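Local structure of adhesin LabA (Helicobacter pylori, 6GMM) at residues G40-S45 / Q288-N293; N55-Q60 / E299-A304; T197-L202 / N240-I245; E224-K229 / C235-N240. The protein probably attaches the bacterium to the gastric mucosa as a lectin-like adhesin, its exodomain being specific for LacdiNAc-bearing glycans. All coordinates share one frame; numbering follows the deposited sequence.

Contact 1. Residues G40-S45 / Q288-N293; sequences GNLNAS and QSMFAN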
loop_
_atom_site.group_PDB
_atom_site.type_symbol
_atom_site.label_atom_id
_atom_site.label_comp_id
_atom_site.label_asym_id
_atom_site.label_seq_id
_atom_site.Cartn_x
_atom_site.Cartn_y
_atom_site.Cartn_z
ATOM N N GLY A 40 -2.664 18.516 14.403
ATOM C CA GLY A 40 -1.981 19.283 13.364
ATOM C C GLY A 40 -1.075 18.387 12.539
ATOM O O GLY A 40 -1.015 18.525 11.307
ATOM N N ASN A 41 -0.411 17.401 13.202
ATOM C CA ASN A 41 0.434 16.417 12.496
ATOM C C ASN A 41 -0.380 15.547 11.531
ATOM O O ASN A 41 0.126 15.194 10.470
ATOM C CB ASN A 41 1.130 15.476 13.471
ATOM C CG ASN A 41 2.301 16.025 14.216
ATOM O OD1 ASN A 41 2.927 17.021 13.836
ATOM N ND2 ASN A 41 2.650 15.328 15.290
ATOM N N LEU A 42 -1.588 15.105 11.954
ATOM C CA LEU A 42 -2.440 14.239 11.138
ATOM C C LEU A 42 -2.982 14.989 9.949
ATOM O O LEU A 42 -3.004 14.435 8.852
ATOM C CB LEU A 42 -3.606 13.636 11.929
ATOM C CG LEU A 42 -3.315 12.486 12.874
ATOM C CD1 LEU A 42 -4.585 12.102 13.667
ATOM C CD2 LEU A 42 -2.780 11.283 12.136
ATOM N N ASN A 43 -3.416 16.241 10.157
ATOM C CA ASN A 43 -3.961 17.097 9.092
ATOM C C ASN A 43 -2.894 17.336 8.020
ATOM O O ASN A 43 -3.202 17.224 6.820
ATOM C CB ASN A 43 -4.490 18.421 9.691
ATOM C CG ASN A 43 -4.969 19.407 8.664
ATOM O OD1 ASN A 43 -4.206 20.273 8.190
ATOM N ND2 ASN A 43 -6.235 19.277 8.280
ATOM N N ALA A 44 -1.636 17.589 8.439
ATOM C CA ALA A 44 -0.499 17.790 7.531
ATOM C C ALA A 44 -0.173 16.508 6.764
ATOM O O ALA A 44 -0.119 16.557 5.539
ATOM C CB ALA A 44 0.728 18.292 8.284
ATOM N N SER A 45 -0.020 15.355 7.451
ATOM C CA SER A 45 0.244 14.100 6.727
ATOM C C SER A 45 -0.949 13.596 5.894
ATOM O O SER A 45 -0.726 12.890 4.899
ATOM C CB SER A 45 0.768 13.007 7.649
ATOM O OG SER A 45 -0.101 12.770 8.741
ATOM N N GLN A 288 -12.633 9.968 18.339
ATOM C CA GLN A 288 -13.039 8.829 17.512
ATOM C C GLN A 288 -12.597 8.960 16.059
ATOM O O GLN A 288 -11.971 8.038 15.534
ATOM C CB GLN A 288 -14.554 8.598 17.593
ATOM C CG GLN A 288 -14.919 7.124 17.662
ATOM C CD GLN A 288 -14.934 6.630 19.083
ATOM O OE1 GLN A 288 -15.932 6.774 19.801
ATOM N NE2 GLN A 288 -13.825 6.037 19.517
ATOM N N SER A 289 -12.916 10.110 15.415
ATOM C CA SER A 289 -12.523 10.400 14.029
ATOM C C SER A 289 -10.993 10.619 13.961
ATOM O O SER A 289 -10.366 10.268 12.970
ATOM C CB SER A 289 -13.278 11.619 13.509
ATOM O OG SER A 289 -13.025 12.755 14.320
ATOM N N MET A 290 -10.390 11.131 15.042
ATOM C CA MET A 290 -8.938 11.337 15.116
ATOM C C MET A 290 -8.243 9.977 15.056
ATOM O O MET A 290 -7.286 9.824 14.290
ATOM C CB MET A 290 -8.554 12.137 16.367
ATOM C CG MET A 290 -7.053 12.398 16.496
ATOM S SD MET A 290 -6.647 13.147 18.094
ATOM C CE MET A 290 -4.859 12.773 18.210
ATOM N N PHE A 291 -8.799 8.977 15.771
ATOM C CA PHE A 291 -8.305 7.604 15.786
ATOM C C PHE A 291 -8.444 6.955 14.393
ATOM O O PHE A 291 -7.460 6.442 13.826
ATOM C CB PHE A 291 -9.065 6.789 16.836
ATOM C CG PHE A 291 -8.727 5.321 16.844
ATOM C CD1 PHE A 291 -7.435 4.888 17.124
ATOM C CD2 PHE A 291 -9.674 4.374 16.477
ATOM C CE1 PHE A 291 -7.108 3.531 17.090
ATOM C CE2 PHE A 291 -9.343 3.011 16.434
ATOM C CZ PHE A 291 -8.061 2.602 16.744
ATOM N N ALA A 292 -9.667 6.991 13.839
ATOM C CA ALA A 292 -9.941 6.424 12.532
ATOM C C ALA A 292 -9.006 7.028 11.452
ATOM O O ALA A 292 -8.533 6.296 10.564
ATOM C CB ALA A 292 -11.386 6.667 12.172
ATOM N N ASN A 293 -8.731 8.343 11.534
ATOM C CA ASN A 293 -7.866 9.010 10.560
ATOM C C ASN A 293 -6.443 8.432 10.611
ATOM O O ASN A 293 -5.932 8.002 9.597
ATOM C CB ASN A 293 -7.860 10.533 10.766
ATOM C CG ASN A 293 -6.972 11.294 9.805
ATOM O OD1 ASN A 293 -6.500 10.774 8.793
ATOM N ND2 ASN A 293 -6.799 12.567 10.034
#
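Leu42 and Met290 meet with their side chains crossed at about a right angle, and Asn293 lies one helical turn further along from Met290. The CB of Leu42 is directed toward the other helix. Its CD1 methyl does most of the touching, lying 3.8 Å from CG of Met290 and 3.6 Å from the backbone O of Met290, so one branch rests on both the base of the methionine side chain and its peptide. The methionine is nearly fully extended: CG stands anti to the backbone N (chi1 -179°) and the chain runs straight on. Only its first part therefore meets the leucine, while the rest of the side chain runs on, and Met290 also touches Ala38 and Arg39, about one turn earlier on helix 32-50. Asn293 has the same first torsion, which sends its amide across the gap. ND2, on the far side of the group from its own CA, comes 3.9 Å from CB of Leu42 as a plain van der Waals neighbour. The amide is held by OD1, which accepts from NE2 of Gln297. That same NE2 also bonds the backbone O of Leu42, and OE1 of Gln297 bonds OG of Ser45, giving an otherwise apolar contact a polar clasp. Helices 32-50 and 287-311 run here in the same general direction, and helix 369-386 packs beside them, with Ala378 against Leu42 and Gln371 against Ser45.

Contact 2. Residues N55-Q60 / E299-A304; sequences NSPAYQ and EILNRA
Ile300 meets Ala58 through the branch that its first torsion turns that way: chi1 of -68° sets CG1 opposite the carbonyl carbon and leaves CG2 opposite the backbone N, and it is this CG2 methyl of Ile300 that lies 3.7 Å from CB of Ala58. Leu301 has the same first torsion, and of its two branches CD2 reaches CG of the Pro57 ring at 4.0 Å, the two side chains meeting at a slant. Ala304 has no torsion to set. Its methyl simply faces the proline, 3.7 Å from CB and 3.5 Å from the backbone O of Pro57, and the small group lets the two backbones come close. Pro57 opens its helix, and Ser56 just before it is the N-cap: Ser56 OG accepts from Tyr59 N at 3.1 Å along a nearly straight bond (169°), and it also pairs with the backbone O of Leu49. Away from the contact, on the same helix as Ile300, Arg303 and Glu299 form a salt bridge, NE and NH1 both on OE2, and NH2 of Arg303 is bonded to OD1 of Asn251. Leu49 of helix 32-50 touches both Pro57 and Ile300, Ser364 and Ile365 of helix 354-366 touch the proline, and helix 239-264 packs on Ile300 through Ser259 and Val262.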
loop_
_atom_site.group_PDB
_atom_site.type_symbol
_atom_site.label_atom_id
_atom_site.label_comp_id
_atom_site.label_asym_id
_atom_site.label_seq_id
_atom_site.Cartn_x
_atom_site.Cartn_y
_atom_site.Cartn_z
ATOM N N ASN A 55 5.405 13.285 -3.577
ATOM C CA ASN A 55 5.796 12.833 -2.254
ATOM C C ASN A 55 4.679 12.061 -1.512
ATOM O O ASN A 55 4.686 11.997 -0.277
ATOM C CB ASN A 55 6.355 14.009 -1.455
ATOM C CG ASN A 55 7.531 14.656 -2.160
ATOM O OD1 ASN A 55 8.549 14.009 -2.452
ATOM N ND2 ASN A 55 7.380 15.922 -2.524
ATOM N N SER A 56 3.751 11.433 -2.264
ATOM C CA SER A 56 2.731 10.611 -1.633
ATOM C C SER A 56 2.989 9.137 -1.881
ATOM O O SER A 56 2.808 8.696 -3.011
ATOM C CB SER A 56 1.324 10.971 -2.084
ATOM O OG SER A 56 0.438 9.922 -1.716
ATOM N N PRO A 57 3.317 8.340 -0.838
ATOM C CA PRO A 57 3.466 6.890 -1.045
ATOM C C PRO A 57 2.170 6.228 -1.528
ATOM O O PRO A 57 2.255 5.220 -2.212
ATOM C CB PRO A 57 3.888 6.365 0.325
ATOM C CG PRO A 57 4.385 7.577 1.084
ATOM C CD PRO A 57 3.557 8.712 0.579
ATOM N N ALA A 58 0.992 6.820 -1.245
ATOM C CA ALA A 58 -0.302 6.288 -1.688
ATOM C C ALA A 58 -0.371 6.414 -3.239
ATOM O O ALA A 58 -0.442 5.410 -3.951
ATOM C CB ALA A 58 -1.429 7.075 -1.033
ATOM N N TYR A 59 -0.230 7.654 -3.746
ATOM C CA TYR A 59 -0.197 7.961 -5.172
ATOM C C TYR A 59 0.890 7.165 -5.895
ATOM O O TYR A 59 0.574 6.528 -6.889
ATOM C CB TYR A 59 0.008 9.463 -5.382
ATOM C CG TYR A 59 -0.178 9.877 -6.823
ATOM C CD1 TYR A 59 -1.432 10.240 -7.308
ATOM C CD2 TYR A 59 0.910 9.963 -7.689
ATOM C CE1 TYR A 59 -1.596 10.686 -8.617
ATOM C CE2 TYR A 59 0.762 10.437 -8.986
ATOM C CZ TYR A 59 -0.498 10.754 -9.463
ATOM O OH TYR A 59 -0.633 11.189 -10.751
ATOM N N GLN A 60 2.149 7.156 -5.389
ATOM C CA GLN A 60 3.212 6.372 -6.038
ATOM C C GLN A 60 2.883 4.892 -5.985
ATOM O O GLN A 60 3.230 4.189 -6.919
ATOM C CB GLN A 60 4.588 6.610 -5.406
ATOM C CG GLN A 60 5.020 8.068 -5.409
ATOM C CD GLN A 60 5.222 8.551 -6.815
ATOM O OE1 GLN A 60 5.949 7.939 -7.596
ATOM N NE2 GLN A 60 4.544 9.630 -7.178
ATOM N N GLU A 299 -2.381 2.475 7.724
ATOM C CA GLU A 299 -2.692 1.375 6.774
ATOM C C GLU A 299 -2.164 1.677 5.401
ATOM O O GLU A 299 -1.460 0.850 4.832
ATOM C CB GLU A 299 -4.193 1.059 6.684
ATOM C CG GLU A 299 -4.573 -0.303 7.232
ATOM C CD GLU A 299 -4.027 -1.510 6.493
ATOM O OE1 GLU A 299 -2.845 -1.861 6.713
ATOM O OE2 GLU A 299 -4.814 -2.167 5.775
ATOM N N ILE A 300 -2.472 2.884 4.880
ATOM C CA ILE A 300 -1.969 3.394 3.603
ATOM C C ILE A 300 -0.461 3.157 3.527
ATOM O O ILE A 300 0.017 2.576 2.561
ATOM C CB ILE A 300 -2.317 4.881 3.446
ATOM C CG1 ILE A 300 -3.840 5.052 3.275
ATOM C CG2 ILE A 300 -1.508 5.517 2.315
ATOM C CD1 ILE A 300 -4.324 6.421 3.282
ATOM N N LEU A 301 0.264 3.532 4.565
ATOM C CA LEU A 301 1.706 3.322 4.635
ATOM C C LEU A 301 2.092 1.830 4.593
ATOM O O LEU A 301 3.009 1.448 3.844
ATOM C CB LEU A 301 2.276 4.039 5.872
ATOM C CG LEU A 301 2.205 5.576 5.768
ATOM C CD1 LEU A 301 2.777 6.265 7.013
ATOM C CD2 LEU A 301 2.850 6.082 4.464
ATOM N N ASN A 302 1.330 0.978 5.324
ATOM C CA ASN A 302 1.566 -0.473 5.355
ATOM C C ASN A 302 1.462 -0.974 3.918
ATOM O O ASN A 302 2.409 -1.597 3.420
ATOM C CB ASN A 302 0.512 -1.181 6.241
ATOM C CG ASN A 302 0.522 -2.698 6.193
ATOM O OD1 ASN A 302 -0.098 -3.332 5.327
ATOM N ND2 ASN A 302 1.198 -3.313 7.146
ATOM N N ARG A 303 0.341 -0.628 3.249
ATOM C CA ARG A 303 0.046 -1.030 1.871
ATOM C C ARG A 303 1.048 -0.517 0.846
ATOM O O ARG A 303 1.496 -1.319 0.033
ATOM C CB ARG A 303 -1.395 -0.661 1.492
ATOM C CG ARG A 303 -2.427 -1.343 2.398
ATOM C CD ARG A 303 -2.281 -2.855 2.418
ATOM N NE ARG A 303 -3.064 -3.432 3.509
ATOM C CZ ARG A 303 -3.312 -4.728 3.661
ATOM N NH1 ARG A 303 -4.051 -5.153 4.678
ATOM N NH2 ARG A 303 -2.848 -5.607 2.780
ATOM N N ALA A 304 1.439 0.783 0.893
ATOM C CA ALA A 304 2.446 1.342 -0.044
ATOM C C ALA A 304 3.758 0.543 0.085
ATOM O O ALA A 304 4.330 0.135 -0.908
ATOM C CB ALA A 304 2.701 2.811 0.254
#

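Contact 3. Residues T197-L202 / N240-I245; sequences TIITTL and NEISAI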
loop_
_atom_site.group_PDB
_atom_site.type_symbol
_atom_site.label_atom_id
_atom_site.label_comp_id
_atom_site.label_asym_id
_atom_site.label_seq_id
_atom_site.Cartn_x
_atom_site.Cartn_y
_atom_site.Cartn_z
ATOM N N THR A 197 -8.119 -6.229 -14.784
ATOM C CA THR A 197 -8.672 -6.834 -15.985
ATOM C C THR A 197 -7.552 -7.363 -16.864
ATOM O O THR A 197 -7.670 -8.488 -17.371
ATOM C CB THR A 197 -9.565 -5.841 -16.724
ATOM O OG1 THR A 197 -10.711 -5.585 -15.916
ATOM C CG2 THR A 197 -10.019 -6.367 -18.103
ATOM N N ILE A 198 -6.491 -6.562 -17.080
ATOM C CA ILE A 198 -5.340 -6.985 -17.883
ATOM C C ILE A 198 -4.785 -8.323 -17.372
ATOM O O ILE A 198 -4.844 -9.287 -18.096
ATOM C CB ILE A 198 -4.226 -5.907 -17.906
ATOM C CG1 ILE A 198 -4.677 -4.633 -18.670
ATOM C CG2 ILE A 198 -2.917 -6.500 -18.482
ATOM C CD1 ILE A 198 -3.712 -3.467 -18.540
ATOM N N ILE A 199 -4.328 -8.373 -16.105
ATOM C CA ILE A 199 -3.677 -9.511 -15.460
ATOM C C ILE A 199 -4.638 -10.678 -15.264
ATOM O O ILE A 199 -4.278 -11.808 -15.605
ATOM C CB ILE A 199 -2.947 -9.093 -14.138
ATOM C CG1 ILE A 199 -2.168 -7.752 -14.297
ATOM C CG2 ILE A 199 -2.017 -10.205 -13.627
ATOM C CD1 ILE A 199 -0.870 -7.776 -15.211
ATOM N N THR A 200 -5.856 -10.418 -14.738
ATOM C CA THR A 200 -6.841 -11.492 -14.537
ATOM C C THR A 200 -7.174 -12.168 -15.875
ATOM O O THR A 200 -7.071 -13.401 -15.939
ATOM C CB THR A 200 -8.065 -11.013 -13.752
ATOM O OG1 THR A 200 -7.588 -10.369 -12.560
ATOM C CG2 THR A 200 -8.983 -12.154 -13.357
ATOM N N THR A 201 -7.488 -11.359 -16.957
ATOM C CA THR A 201 -7.817 -11.920 -18.285
ATOM C C THR A 201 -6.622 -12.692 -18.854
ATOM O O THR A 201 -6.812 -13.808 -19.343
ATOM C CB THR A 201 -8.395 -10.867 -19.255
ATOM O OG1 THR A 201 -9.347 -10.036 -18.569
ATOM C CG2 THR A 201 -9.083 -11.497 -20.419
ATOM N N LEU A 202 -5.393 -12.125 -18.740
ATOM C CA LEU A 202 -4.159 -12.769 -19.211
ATOM C C LEU A 202 -3.962 -14.115 -18.535
ATOM O O LEU A 202 -3.685 -15.108 -19.198
ATOM C CB LEU A 202 -2.940 -11.896 -18.867
ATOM C CG LEU A 202 -1.870 -11.616 -19.934
ATOM C CD1 LEU A 202 -0.566 -11.186 -19.285
ATOM C CD2 LEU A 202 -1.616 -12.807 -20.896
ATOM N N ASN A 240 5.300 -16.029 -11.611
ATOM C CA ASN A 240 5.855 -15.166 -10.559
ATOM C C ASN A 240 5.457 -13.705 -10.772
ATOM O O ASN A 240 4.949 -13.088 -9.854
ATOM C CB ASN A 240 7.377 -15.324 -10.507
ATOM C CG ASN A 240 8.073 -14.410 -9.540
ATOM O OD1 ASN A 240 8.227 -14.736 -8.369
ATOM N ND2 ASN A 240 8.511 -13.249 -10.013
ATOM N N GLU A 241 5.647 -13.183 -11.993
ATOM C CA GLU A 241 5.359 -11.801 -12.373
ATOM C C GLU A 241 3.881 -11.477 -12.310
ATOM O O GLU A 241 3.527 -10.429 -11.788
ATOM C CB GLU A 241 5.969 -11.447 -13.727
ATOM C CG GLU A 241 7.491 -11.487 -13.733
ATOM C CD GLU A 241 8.140 -12.853 -13.562
ATOM O OE1 GLU A 241 7.553 -13.866 -14.009
ATOM O OE2 GLU A 241 9.229 -12.910 -12.948
ATOM N N ILE A 242 3.014 -12.391 -12.773
ATOM C CA ILE A 242 1.552 -12.231 -12.663
ATOM C C ILE A 242 1.190 -12.171 -11.155
ATOM O O ILE A 242 0.454 -11.283 -10.737
ATOM C CB ILE A 242 0.830 -13.407 -13.379
ATOM C CG1 ILE A 242 1.009 -13.327 -14.922
ATOM C CG2 ILE A 242 -0.649 -13.522 -12.972
ATOM C CD1 ILE A 242 0.803 -14.660 -15.626
ATOM N N SER A 243 1.734 -13.102 -10.352
ATOM C CA SER A 243 1.427 -13.149 -8.930
ATOM C C SER A 243 1.806 -11.838 -8.218
ATOM O O SER A 243 0.948 -11.247 -7.543
ATOM C CB SER A 243 2.062 -14.365 -8.260
ATOM O OG SER A 243 1.656 -14.455 -6.902
ATOM N N ALA A 244 3.057 -11.353 -8.448
ATOM C CA ALA A 244 3.566 -10.114 -7.852
ATOM C C ALA A 244 2.696 -8.938 -8.239
ATOM O O ALA A 244 2.416 -8.094 -7.404
ATOM C CB ALA A 244 4.988 -9.864 -8.312
ATOM N N ILE A 245 2.232 -8.900 -9.482
ATOM C CA ILE A 245 1.444 -7.766 -9.948
ATOM C C ILE A 245 0.042 -7.788 -9.360
ATOM O O ILE A 245 -0.472 -6.730 -8.994
ATOM C CB ILE A 245 1.466 -7.638 -11.497
ATOM C CG1 ILE A 245 2.931 -7.428 -12.008
ATOM C CG2 ILE A 245 0.550 -6.483 -11.929
ATOM C CD1 ILE A 245 3.114 -7.451 -13.598
#
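Ile199 meets Ile242 and Ile245 with no flat group at the interface; the flat groups here are the amide of Asn240 and the carboxylate of Glu241, on the same helix but turned off the contact. The amide nitrogen approaches the carboxylate from one face: Asn240 ND2 reaches Glu241 OE2 at 3.0 Å from well above the carboxylate plane, 74° out of it, and the oxygen in turn sits somewhat off the amide plane. ND2 also bonds the backbone O of Arg313, so two acceptors fix how this amide is turned. The interface itself is all isoleucine. Ile199 points at the other helix and splits its branches between two partners. Its CG2, anti to the backbone N, comes 3.6 Å from CG2 of Ile242, the two side chains sliding past each other in opposite directions. Its other branch, CG1 and CD1, lies against one methyl: CD1 of Ile199 is 3.8 Å from CG2 of Ile245, and these side chains cross nearly at right angles. On the back of helix 188-205, Thr201 OG1 turns inward to the backbone O of Thr197 at 2.6 Å; that oxygen also receives the N-H of Thr201 from its opposite face, so the hydroxyl of this buried residue donates within its own helix. Leu72 of helix 57-76 touches Ile199, Leu202 and Ile245, closing a three-helix junction. Two antiparallel helices meeting through isoleucine side chains, with Leu72 of a third helix touching both, are characteristic of an antiparallel helical bundle, consistent with the largely helical adhesion domain of the SabA family.

Contact 4. Residues E224-K229 / C235-N240; sequences EGIYLK and CGIFKN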
loop_
_atom_site.group_PDB
_atom_site.type_symbol
_atom_site.label_atom_id
_atom_site.label_comp_id
_atom_site.label_asym_id
_atom_site.label_seq_id
_atom_site.Cartn_x
_atom_site.Cartn_y
_atom_site.Cartn_z
ATOM N N GLU A 224 15.061 -11.237 -20.903
ATOM C CA GLU A 224 16.107 -11.362 -19.879
ATOM C C GLU A 224 15.408 -11.469 -18.530
ATOM O O GLU A 224 14.362 -10.845 -18.346
ATOM C CB GLU A 224 17.020 -10.127 -19.878
ATOM C CG GLU A 224 17.970 -10.068 -21.061
ATOM C CD GLU A 224 19.098 -11.085 -21.053
ATOM O OE1 GLU A 224 19.431 -11.615 -19.969
ATOM O OE2 GLU A 224 19.671 -11.327 -22.138
ATOM N N GLY A 225 15.939 -12.293 -17.631
ATOM C CA GLY A 225 15.357 -12.463 -16.299
ATOM C C GLY A 225 14.205 -13.448 -16.216
ATOM O O GLY A 225 13.829 -13.842 -15.111
ATOM N N ILE A 226 13.636 -13.854 -17.383
ATOM C CA ILE A 226 12.560 -14.829 -17.492
ATOM C C ILE A 226 13.199 -16.140 -17.966
ATOM O O ILE A 226 13.735 -16.211 -19.068
ATOM C CB ILE A 226 11.461 -14.313 -18.458
ATOM C CG1 ILE A 226 10.802 -12.989 -17.944
ATOM C CG2 ILE A 226 10.428 -15.389 -18.790
ATOM C CD1 ILE A 226 9.973 -13.034 -16.635
ATOM N N TYR A 227 13.193 -17.147 -17.090
ATOM C CA TYR A 227 13.805 -18.460 -17.309
ATOM C C TYR A 227 12.706 -19.515 -17.423
ATOM O O TYR A 227 11.855 -19.625 -16.534
ATOM C CB TYR A 227 14.761 -18.795 -16.137
ATOM C CG TYR A 227 15.762 -17.701 -15.822
ATOM C CD1 TYR A 227 16.977 -17.624 -16.498
ATOM C CD2 TYR A 227 15.488 -16.736 -14.858
ATOM C CE1 TYR A 227 17.899 -16.614 -16.217
ATOM C CE2 TYR A 227 16.401 -15.722 -14.567
ATOM C CZ TYR A 227 17.604 -15.662 -15.252
ATOM O OH TYR A 227 18.498 -14.654 -14.959
ATOM N N LEU A 228 12.710 -20.265 -18.533
ATOM C CA LEU A 228 11.744 -21.329 -18.825
ATOM C C LEU A 228 11.950 -22.552 -17.920
ATOM O O LEU A 228 13.048 -23.118 -17.858
ATOM C CB LEU A 228 11.787 -21.742 -20.315
ATOM C CG LEU A 228 11.753 -20.619 -21.363
ATOM C CD1 LEU A 228 12.107 -21.146 -22.729
ATOM C CD2 LEU A 228 10.413 -19.898 -21.379
ATOM N N LYS A 229 10.887 -22.934 -17.209
ATOM C CA LYS A 229 10.858 -24.061 -16.286
ATOM C C LYS A 229 9.996 -25.211 -16.853
ATOM O O LYS A 229 9.376 -25.970 -16.107
ATOM C CB LYS A 229 10.358 -23.593 -14.903
ATOM C CG LYS A 229 11.298 -22.629 -14.165
ATOM C CD LYS A 229 10.608 -21.993 -12.955
ATOM C CE LYS A 229 11.455 -20.968 -12.230
ATOM N NZ LYS A 229 11.500 -19.670 -12.954
ATOM N N CYS A 235 0.607 -18.012 -18.476
ATOM C CA CYS A 235 0.473 -18.135 -17.023
ATOM C C CYS A 235 1.534 -19.084 -16.400
ATOM O O CYS A 235 1.748 -19.065 -15.188
ATOM C CB CYS A 235 -0.952 -18.507 -16.625
ATOM S SG CYS A 235 -1.309 -20.282 -16.704
ATOM N N GLY A 236 2.212 -19.861 -17.236
ATOM C CA GLY A 236 3.308 -20.724 -16.812
ATOM C C GLY A 236 4.607 -19.945 -16.757
ATOM O O GLY A 236 5.193 -19.792 -15.691
ATOM N N ILE A 237 5.036 -19.402 -17.906
ATOM C CA ILE A 237 6.244 -18.575 -18.036
ATOM C C ILE A 237 6.256 -17.381 -17.035
ATOM O O ILE A 237 7.279 -17.126 -16.405
ATOM C CB ILE A 237 6.425 -18.106 -19.514
ATOM C CG1 ILE A 237 6.758 -19.297 -20.419
ATOM C CG2 ILE A 237 7.520 -17.043 -19.659
ATOM C CD1 ILE A 237 6.420 -19.079 -21.907
ATOM N N PHE A 238 5.125 -16.659 -16.925
ATOM C CA PHE A 238 5.010 -15.449 -16.096
ATOM C C PHE A 238 4.289 -15.611 -14.739
ATOM O O PHE A 238 3.921 -14.604 -14.136
ATOM C CB PHE A 238 4.349 -14.331 -16.919
ATOM C CG PHE A 238 5.147 -13.937 -18.130
ATOM C CD1 PHE A 238 6.225 -13.067 -18.019
ATOM C CD2 PHE A 238 4.848 -14.464 -19.379
ATOM C CE1 PHE A 238 6.978 -12.712 -19.142
ATOM C CE2 PHE A 238 5.604 -14.114 -20.509
ATOM C CZ PHE A 238 6.665 -13.242 -20.381
ATOM N N LYS A 239 4.173 -16.847 -14.220
ATOM C CA LYS A 239 3.566 -17.201 -12.921
ATOM C C LYS A 239 3.980 -16.251 -11.769
ATOM O O LYS A 239 3.116 -15.718 -11.049
ATOM C CB LYS A 239 3.968 -18.641 -12.575
ATOM C CG LYS A 239 2.942 -19.439 -11.798
ATOM C CD LYS A 239 3.407 -20.901 -11.720
ATOM C CE LYS A 239 2.521 -21.785 -10.876
ATOM N NZ LYS A 239 3.148 -23.116 -10.638
ATOM N N ASN A 240 5.300 -16.029 -11.611
ATOM C CA ASN A 240 5.855 -15.166 -10.559
ATOM C C ASN A 240 5.457 -13.705 -10.772
ATOM O O ASN A 240 4.949 -13.088 -9.854
ATOM C CB ASN A 240 7.377 -15.324 -10.507
ATOM C CG ASN A 240 8.073 -14.410 -9.540
ATOM O OD1 ASN A 240 8.227 -14.736 -8.369
ATOM N ND2 ASN A 240 8.511 -13.249 -10.013
HETATM O O HOH W 1 9.437 -18.735 -15.659
#
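Ile226 and Leu228 fold back onto Ile237 and Phe238, so that a long connecting loop, closed at its base by the Cys206-Cys235 disulfide, is pinned to the helix junction that follows it. CG2 of Ile226 presses on CG2 of Ile237 at 3.5 Å, tighter than an ordinary carbon contact, with the two side chains crossing near a right angle. The other branch of Ile226 turns to the phenylalanine, where CD1 of Ile226 lies 3.9 Å from CE1 of Phe238. Leu228 behaves differently: it lies alongside Ile237, pointing the same way, and CD2 of Leu228 meets CG1 of Ile237 at 3.8 Å. The Phe238 ring has several neighbours. CG2 of Ile237 sits over one face toward the rim, Trp223 packs edge-to-face, and Leu72 and Met76 of helix 57-76 touch it too. Phe238 also marks the break between helices 234-237 and 239-264, leaving the first helical course and standing at the N-cap position of the second. Further out, Phe318 of helix 316-323 touches Ile226, and the backbone O of Ile226 bonds OG of Ser221 within the same loop. No direct hydrogen bond joins the two segments, but a water links them by donating to both backbone oxygens, at 2.7 Å to Tyr227 O and 2.8 Å to Ile237 O.

How the contacts relate
Contacts 1 and 2 share helix 287-311, their centres about 16 Å apart, and each joins it to one of two successive helices near the start of the chain. Contact 2 sits close to the chain's centre, while contacts 3 and 4 lie on the far side of that centre from contact 1. Contacts 3 and 4 do touch: both use helix 239-264, share Asn240, and meet where Glu241 CD lies 3.6 Å from Ile226 CD1. Contacts 1, 2 and 3 are buried helix-to-helix packing; contact 4 is only partly buried, the one with a loop for a partner, and it has a bridging water between its segments, while one segment carries Cys235 of the Cys206-Cys235 disulfide.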